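PDB 3JUU: porphyranase B from Zobellia galactanivorans, which hydrolyses the sulfated red-algal polysaccharide porphyran at the beta-1,4 linkages between beta-D-galactopyranose and alpha-L-galactopyranose-6-sulfate, releasing mostly a disaccharide. Local coordinates for residues A[30-35]-A[101-106]. Numbering follows the deposited sequence.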
loop_
_atom_site.group_PDB
_atom_site.type_symbol
_atom_site.label_atom_id
_atom_site.label_comp_id
_atom_site.label_asym_id
_atom_site.label_seq_id
_atom_site.Cartn_x
_atom_site.Cartn_y
_atom_site.Cartn_z
ATOM N N ILE A 30 -11.517 -2.991 13.152
ATOM C CA ILE A 30 -12.483 -2.368 12.251
ATOM C C ILE A 30 -12.807 -3.477 11.201
ATOM O O ILE A 30 -12.023 -3.741 10.263
ATOM C CB ILE A 30 -11.941 -1.131 11.558
ATOM C CG1 ILE A 30 -11.528 -0.067 12.608
ATOM C CG2 ILE A 30 -12.947 -0.546 10.502
ATOM C CD1 ILE A 30 -10.608 0.962 11.948
ATOM N N GLU A 31 -13.956 -4.118 11.379
ATOM C CA GLU A 31 -14.287 -5.334 10.625
ATOM C C GLU A 31 -14.337 -5.064 9.134
ATOM O O GLU A 31 -13.795 -5.833 8.348
ATOM C CB GLU A 31 -15.690 -5.876 11.026
ATOM C CG GLU A 31 -15.770 -6.221 12.440
ATOM C CD GLU A 31 -14.942 -7.410 12.725
ATOM O OE1 GLU A 31 -14.830 -8.288 11.832
ATOM O OE2 GLU A 31 -14.366 -7.459 13.823
ATOM N N ASN A 32 -14.966 -3.984 8.721
ATOM C CA ASN A 32 -15.109 -3.746 7.282
ATOM C C ASN A 32 -13.843 -3.245 6.524
ATOM O O ASN A 32 -13.881 -2.933 5.318
ATOM C CB ASN A 32 -16.337 -2.858 6.995
ATOM C CG ASN A 32 -16.158 -1.414 7.451
ATOM O OD1 ASN A 32 -15.043 -0.931 7.785
ATOM N ND2 ASN A 32 -17.263 -0.694 7.425
ATOM N N MET A 33 -12.725 -3.117 7.276
ATOM C CA MET A 33 -11.404 -2.783 6.683
ATOM C C MET A 33 -10.363 -3.806 7.068
ATOM O O MET A 33 -9.134 -3.539 6.984
ATOM C CB MET A 33 -10.962 -1.376 7.106
ATOM C CG MET A 33 -11.910 -0.311 6.603
ATOM S SD MET A 33 -11.402 1.366 7.071
ATOM C CE MET A 33 -10.033 1.572 5.895
ATOM N N SER A 34 -10.811 -5.004 7.447
ATOM C CA SER A 34 -9.904 -6.025 7.872
ATOM C C SER A 34 -10.274 -7.357 7.186
ATOM O O SER A 34 -11.435 -7.590 6.933
ATOM C CB SER A 34 -9.941 -6.206 9.406
ATOM O OG SER A 34 -9.646 -4.944 10.041
ATOM N N ASP A 35 -9.296 -8.183 6.896
ATOM C CA ASP A 35 -9.561 -9.461 6.188
ATOM C C ASP A 35 -8.384 -10.380 6.397
ATOM O O ASP A 35 -7.203 -9.972 6.265
ATOM C CB ASP A 35 -9.789 -9.212 4.681
ATOM C CG ASP A 35 -10.738 -10.263 4.033
ATOM O OD1 ASP A 35 -10.709 -11.405 4.502
ATOM O OD2 ASP A 35 -11.428 -9.907 3.044
ATOM N N SER A 101 -10.029 -0.749 -0.400
ATOM C CA SER A 101 -11.188 -0.928 0.557
ATOM C C SER A 101 -12.365 -0.093 0.120
ATOM O O SER A 101 -12.217 1.092 -0.214
ATOM C CB SER A 101 -10.771 -0.636 2.041
ATOM O OG SER A 101 -10.488 0.758 2.233
ATOM N N ARG A 102 -13.558 -0.689 0.066
ATOM C CA ARG A 102 -14.710 0.134 -0.308
ATOM C C ARG A 102 -15.166 0.968 0.924
ATOM O O ARG A 102 -15.850 1.968 0.737
ATOM C CB ARG A 102 -15.863 -0.772 -0.740
ATOM C CG ARG A 102 -15.546 -1.549 -1.972
ATOM C CD ARG A 102 -16.824 -2.356 -2.396
ATOM N NE ARG A 102 -16.486 -3.226 -3.518
ATOM C CZ ARG A 102 -16.605 -2.865 -4.807
ATOM N NH1 ARG A 102 -16.997 -1.631 -5.157
ATOM N NH2 ARG A 102 -16.298 -3.735 -5.759
ATOM N N ASN A 103 -14.770 0.574 2.125
ATOM C CA ASN A 103 -15.052 1.365 3.356
ATOM C C ASN A 103 -13.792 2.119 3.851
ATOM O O ASN A 103 -12.678 1.638 3.654
ATOM C CB ASN A 103 -15.566 0.426 4.447
ATOM C CG ASN A 103 -16.938 -0.161 4.078
ATOM O OD1 ASN A 103 -17.934 0.579 4.070
ATOM N ND2 ASN A 103 -16.976 -1.448 3.744
ATOM N N GLY A 104 -13.999 3.330 4.379
ATOM C CA GLY A 104 -12.851 4.169 4.840
ATOM C C GLY A 104 -12.965 4.463 6.334
ATOM O O GLY A 104 -13.987 4.113 7.001
ATOM N N MET A 105 -11.918 5.091 6.855
ATOM C CA MET A 105 -11.908 5.522 8.253
ATOM C C MET A 105 -10.983 6.771 8.366
ATOM O O MET A 105 -10.138 7.055 7.509
ATOM C CB MET A 105 -11.474 4.313 9.160
ATOM C CG MET A 105 -11.354 4.516 10.758
ATOM S SD MET A 105 -12.932 5.261 11.341
ATOM C CE MET A 105 -14.091 3.845 11.039
ATOM N N THR A 106 -11.170 7.520 9.456
ATOM C CA THR A 106 -10.205 8.587 9.839
ATOM C C THR A 106 -9.524 8.162 11.131
ATOM O O THR A 106 -10.203 7.874 12.127
ATOM C CB THR A 106 -10.930 9.939 9.993
ATOM O OG1 THR A 106 -11.826 10.137 8.875
ATOM C CG2 THR A 106 -9.886 11.115 9.980
HETATM O O HOH W 1 -13.980 -2.109 2.929
HETATM O O HOH W 2 -14.913 1.771 8.257
#
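Asn32 and Asn103 lay their side-chain amides face to face, with planes only 2° apart. The two side chains cross at about a right angle, and Asn32 ND2 lies 3.4 Å from Asn103 CG. Asn32 CG sits between its own backbone N and carbonyl carbon (chi1 70°), close to Asn103 CB and CG. Two waters join the segments beside this stack. Water 1 donates to Asn32 O and accepts from Asn103 N and Asn103 ND2. Water 2 donates to both Asn32 OD1 and Gly104 O, at 2.7 Å and 2.8 Å.

On the buried side, the Met33 side chain meets backbone atoms of Asn103 and Gly104. Its SD is 3.5 Å from Gly104 C and 3.6 Å from Met105 CB. The bend at chi3 (75°) places CE 3.5 Å from Asn103 O. Asn103 O accepts a hydrogen bond from Ser101 OG, at 2.8 Å. An alanine in place of Met33 would probably open a gap beside Gly104 and leave Met105 CB without its sulfur neighbour. Ile30 CD1 adds an apolar touch on Met105 CG, and the two side chains cross obliquely. Met33 and Met105 also both pack on Tyr110 of strand 108-115.

The contact joins the loop after strand 26-29 to the loop between strands 90-101 and 108-115 of the GH16 jelly roll, away from the annotated substrate and catalytic residues. No direct hydrogen bond crosses it. Cohesion therefore rests on thioether and aliphatic packing inside, with stacked amides and bridging waters at the more open margin.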